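Local coordinates for protein RhCC (PDB 4U5R) that acts as a cofactor-independent oxygenase of the tautomerase superfamily, and also binds magnesium, at the interface of chains A and B. Coordinates in Å, arbitrary orientation; residue numbers count along the deposited sequence, not the author numbering. Chains: chain A/B, RhCC.

The interface of chains A and B. Residues chain A 2, 38, 40, 69, 113-115; chain B 63, 102-104.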
ATOM      1  N   TYR A   2       1.506   9.851  -3.381  1.00 13.29           N
ATOM      2  CA  TYR A   2       0.746   8.830  -4.062  1.00 12.59           C
ATOM      3  C   TYR A   2      -0.567   8.640  -3.310  1.00 14.00           C
ATOM      4  O   TYR A   2      -0.556   8.097  -2.218  1.00 12.00           O
ATOM      5  CB  TYR A   2       1.583   7.550  -4.097  1.00 15.76           C
ATOM      6  CG  TYR A   2       0.843   6.300  -4.465  1.00 15.79           C
ATOM      7  CD1 TYR A   2       0.535   6.025  -5.790  1.00 18.67           C
ATOM      8  CD2 TYR A   2       0.491   5.368  -3.497  1.00 13.19           C
ATOM      9  CE1 TYR A   2      -0.129   4.871  -6.133  1.00 16.14           C
ATOM     10  CE2 TYR A   2      -0.176   4.207  -3.834  1.00 17.30           C
ATOM     11  CZ  TYR A   2      -0.479   3.966  -5.157  1.00 17.61           C
ATOM     12  OH  TYR A   2      -1.148   2.821  -5.509  1.00 19.53           O
ATOM     13  N   TYR A  38       4.356  15.325  -9.589  1.00 11.94           N
ATOM     14  CA  TYR A  38       4.630  14.363  -8.525  1.00 12.32           C
ATOM     15  C   TYR A  38       3.338  13.869  -7.903  1.00 10.48           C
ATOM     16  O   TYR A  38       3.322  12.791  -7.301  1.00 12.03           O
ATOM     17  CB  TYR A  38       5.459  14.951  -7.386  1.00 12.41           C
ATOM     18  CG  TYR A  38       6.936  15.159  -7.593  1.00 12.88           C
ATOM     19  CD1 TYR A  38       7.542  15.018  -8.830  1.00 13.41           C
ATOM     20  CD2 TYR A  38       7.729  15.531  -6.510  1.00 12.03           C
ATOM     21  CE1 TYR A  38       8.919  15.239  -8.975  1.00 12.19           C
ATOM     22  CE2 TYR A  38       9.086  15.760  -6.642  1.00 12.76           C
ATOM     23  CZ  TYR A  38       9.678  15.609  -7.871  1.00 10.17           C
ATOM     24  OH  TYR A  38      11.037  15.840  -8.012  1.00 11.58           O
ATOM     25  N   VAL A  40       0.102  12.232  -7.630  1.00 11.34           N
ATOM     26  CA  VAL A  40      -0.673  11.243  -8.349  1.00  9.93           C
ATOM     27  C   VAL A  40      -1.851  10.812  -7.488  1.00 12.94           C
ATOM     28  O   VAL A  40      -1.664  10.344  -6.371  1.00 12.60           O
ATOM     29  CB  VAL A  40       0.189  10.037  -8.719  1.00 10.20           C
ATOM     30  CG1 VAL A  40      -0.669   8.931  -9.330  1.00 14.61           C
ATOM     31  CG2 VAL A  40       1.309  10.480  -9.693  1.00 10.36           C
ATOM     32  N   ILE A  69       6.652  10.297  -0.192  1.00 15.02           N
ATOM     33  CA  ILE A  69       7.932   9.769  -0.647  1.00 16.51           C
ATOM     34  C   ILE A  69       9.029  10.825  -0.694  1.00 17.92           C
ATOM     35  O   ILE A  69      10.164  10.564  -0.299  1.00 18.17           O
ATOM     36  CB  ILE A  69       7.796   9.156  -2.057  1.00 16.36           C
ATOM     37  CG1 ILE A  69       6.517   8.313  -2.139  1.00 18.71           C
ATOM     38  CG2 ILE A  69       9.027   8.327  -2.397  1.00 17.79           C
ATOM     39  CD1 ILE A  69       6.068   7.992  -3.566  1.00 20.61           C
ATOM     40  N   TRP A 113      12.928   5.506  -5.257  1.00 12.19           N
ATOM     41  CA  TRP A 113      11.871   6.213  -5.957  1.00 11.00           C
ATOM     42  C   TRP A 113      12.440   6.812  -7.230  1.00 12.15           C
ATOM     43  O   TRP A 113      13.487   7.430  -7.199  1.00 12.03           O
ATOM     44  CB  TRP A 113      11.289   7.276  -5.021  1.00 14.27           C
ATOM     45  CG  TRP A 113      10.444   8.365  -5.634  1.00 11.53           C
ATOM     46  CD1 TRP A 113       9.377   8.209  -6.472  1.00 12.88           C
ATOM     47  CD2 TRP A 113      10.566   9.777  -5.393  1.00 11.50           C
ATOM     48  NE1 TRP A 113       8.840   9.438  -6.789  1.00 12.98           N
ATOM     49  CE2 TRP A 113       9.553  10.415  -6.142  1.00 13.02           C
ATOM     50  CE3 TRP A 113      11.436  10.562  -4.624  1.00 12.42           C
ATOM     51  CZ2 TRP A 113       9.392  11.795  -6.149  1.00 13.58           C
ATOM     52  CZ3 TRP A 113      11.278  11.935  -4.632  1.00 14.07           C
ATOM     53  CH2 TRP A 113      10.262  12.542  -5.395  1.00 10.66           C
ATOM     54  N   ARG A 114      11.783   6.579  -8.358  1.00 12.64           N
ATOM     55  CA  ARG A 114      12.200   7.196  -9.612  1.00 10.76           C
ATOM     56  C   ARG A 114      10.963   7.741 -10.326  1.00 12.78           C
ATOM     57  O   ARG A 114       9.868   7.174 -10.232  1.00 11.78           O
ATOM     58  CB  ARG A 114      12.941   6.191 -10.511  1.00 13.27           C
ATOM     59  CG  ARG A 114      14.193   5.556  -9.872  1.00 13.19           C
ATOM     60  CD  ARG A 114      15.388   6.528  -9.805  1.00 13.06           C
ATOM     61  NE  ARG A 114      16.607   5.886  -9.308  1.00 13.50           N
ATOM     62  CZ  ARG A 114      17.010   5.896  -8.036  1.00 14.36           C
ATOM     63  NH1 ARG A 114      16.286   6.497  -7.094  1.00 16.37           N
ATOM     64  NH2 ARG A 114      18.146   5.291  -7.697  1.00 15.76           N
ATOM     65  N   THR A 115      11.133   8.867 -11.006  1.00 10.62           N
ATOM     66  CA  THR A 115      10.087   9.404 -11.880  1.00 13.25           C
ATOM     67  C   THR A 115      10.600   9.415 -13.320  1.00 12.09           C
ATOM     68  O   THR A 115      11.645  10.013 -13.581  1.00 12.98           O
ATOM     69  CB  THR A 115       9.681  10.834 -11.464  1.00 16.89           C
ATOM     70  OG1 THR A 115      10.847  11.673 -11.406  1.00 20.06           O
ATOM     71  CG2 THR A 115       9.020  10.837 -10.102  1.00 22.66           C
TER
ATOM     72  N   ARG B  63       1.646   3.800 -13.089  1.00 11.42           N
ATOM     73  CA  ARG B  63       2.163   3.967 -11.728  1.00  8.25           C
ATOM     74  C   ARG B  63       2.499   2.610 -11.120  1.00 10.74           C
ATOM     75  O   ARG B  63       1.643   1.723 -11.076  1.00 10.56           O
ATOM     76  CB  ARG B  63       1.133   4.721 -10.865  1.00 11.02           C
ATOM     77  CG  ARG B  63       1.645   5.243  -9.517  1.00  8.96           C
ATOM     78  CD  ARG B  63       2.869   6.126  -9.728  1.00 10.08           C
ATOM     79  NE  ARG B  63       3.247   6.820  -8.503  1.00 11.10           N
ATOM     80  CZ  ARG B  63       4.055   6.345  -7.559  1.00 13.68           C
ATOM     81  NH1 ARG B  63       4.576   5.119  -7.643  1.00 12.44           N
ATOM     82  NH2 ARG B  63       4.315   7.109  -6.505  1.00 13.05           N
ATOM     83  N   GLU B 102       6.103   6.298 -12.972  1.00 11.28           N
ATOM     84  CA  GLU B 102       6.709   6.569 -11.677  1.00  9.50           C
ATOM     85  C   GLU B 102       6.688   5.274 -10.876  1.00 11.25           C
ATOM     86  O   GLU B 102       5.739   4.499 -10.969  1.00 11.77           O
ATOM     87  CB  GLU B 102       5.958   7.689 -10.931  1.00 10.31           C
ATOM     88  CG  GLU B 102       6.584   8.047  -9.592  1.00 10.63           C
ATOM     89  CD  GLU B 102       5.875   9.178  -8.857  1.00 15.97           C
ATOM     90  OE1 GLU B 102       4.710   9.488  -9.170  1.00 12.12           O
ATOM     91  OE2 GLU B 102       6.491   9.748  -7.929  1.00 20.57           O
ATOM     92  N   ILE B 103       7.729   5.048 -10.086  1.00 10.53           N
ATOM     93  CA  ILE B 103       7.877   3.833  -9.295  1.00  9.84           C
ATOM     94  C   ILE B 103       8.413   4.188  -7.931  1.00 10.76           C
ATOM     95  O   ILE B 103       9.263   5.080  -7.803  1.00 12.17           O
ATOM     96  CB  ILE B 103       8.850   2.822  -9.947  1.00  9.86           C
ATOM     97  CG1 ILE B 103       8.887   1.504  -9.153  1.00  9.83           C
ATOM     98  CG2 ILE B 103      10.260   3.413 -10.048  1.00  9.92           C
ATOM     99  CD1 ILE B 103       9.518   0.341  -9.935  1.00 13.37           C
ATOM    100  N   HIS B 104       7.923   3.498  -6.905  1.00 11.18           N
ATOM    101  CA  HIS B 104       8.566   3.557  -5.599  1.00 10.00           C
ATOM    102  C   HIS B 104       8.428   2.250  -4.822  1.00 10.59           C
ATOM    103  O   HIS B 104       7.562   1.417  -5.112  1.00 10.35           O
ATOM    104  CB  HIS B 104       8.055   4.766  -4.777  1.00 10.74           C
ATOM    105  CG  HIS B 104       6.683   4.612  -4.185  1.00 10.81           C
ATOM    106  ND1 HIS B 104       5.527   4.740  -4.923  1.00 11.09           N
ATOM    107  CD2 HIS B 104       6.288   4.425  -2.901  1.00 14.81           C
ATOM    108  CE1 HIS B 104       4.478   4.592  -4.131  1.00 11.26           C
ATOM    109  NE2 HIS B 104       4.914   4.403  -2.896  1.00 12.20           N
TER
HETATM  110  O   HOH W   1       5.418  11.547  -6.221  1.00 28.18           O
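An antiparallel strand pairing between subunits, A:Arg114 opposite B:Ile103, joins chains A and B and extends the sheet of one copy with a short strand of its neighbour; three copies make the deposited trimer, in keeping with the trimers of the tautomerase superfamily. The backbones of this pair bond in both directions, A:Arg114 N to B:Ile103 O and B:Ile103 N to A:Arg114 O, each 3.0 Å. Beside it, the indole NE1 of A:Trp113 donates to carboxylate OE2 of B:Glu102 at 2.6 Å, nearly straight (161° at H), meeting the anti lone pair with the oxygen near the indole plane. B:Glu102 reaches the indole fully stretched, CG anti to the backbone N (chi1 -178°), and runs alongside A:Thr115, whose methyl CG2 touches its CG. A water links the same OE2 to the backbone O of A:Tyr38. The other oxygen, OE1, forms a salt bridge with B:Arg63 NE (3.1 Å) and touches A:Val40 CG2. The carboxylate lies over one face of the B:Arg63 guanidinium and A:Tyr2 CD1 over the opposite face, both offset toward the rim, while NH1 bonds ND1 of B:His104 at 2.9 Å in the imidazole plane, which should fix the ring's rotation. Methyl CD1 of A:Ile69 sits over the centre of one imidazole face, 3.5 Å from B:His104 CG, and also meets B:Arg63 NH2 tip to tip. A:Tyr2 packs edge-to-face with the imidazole, planes 61° apart. In the fold, A:Trp113 to A:Thr115 form strand 113-115, which borders strand 100-107 of chain B; A:Tyr2 lies on strand 2-8, A:Val40 on strand 40-46 and B:Arg63 on strand 61-68.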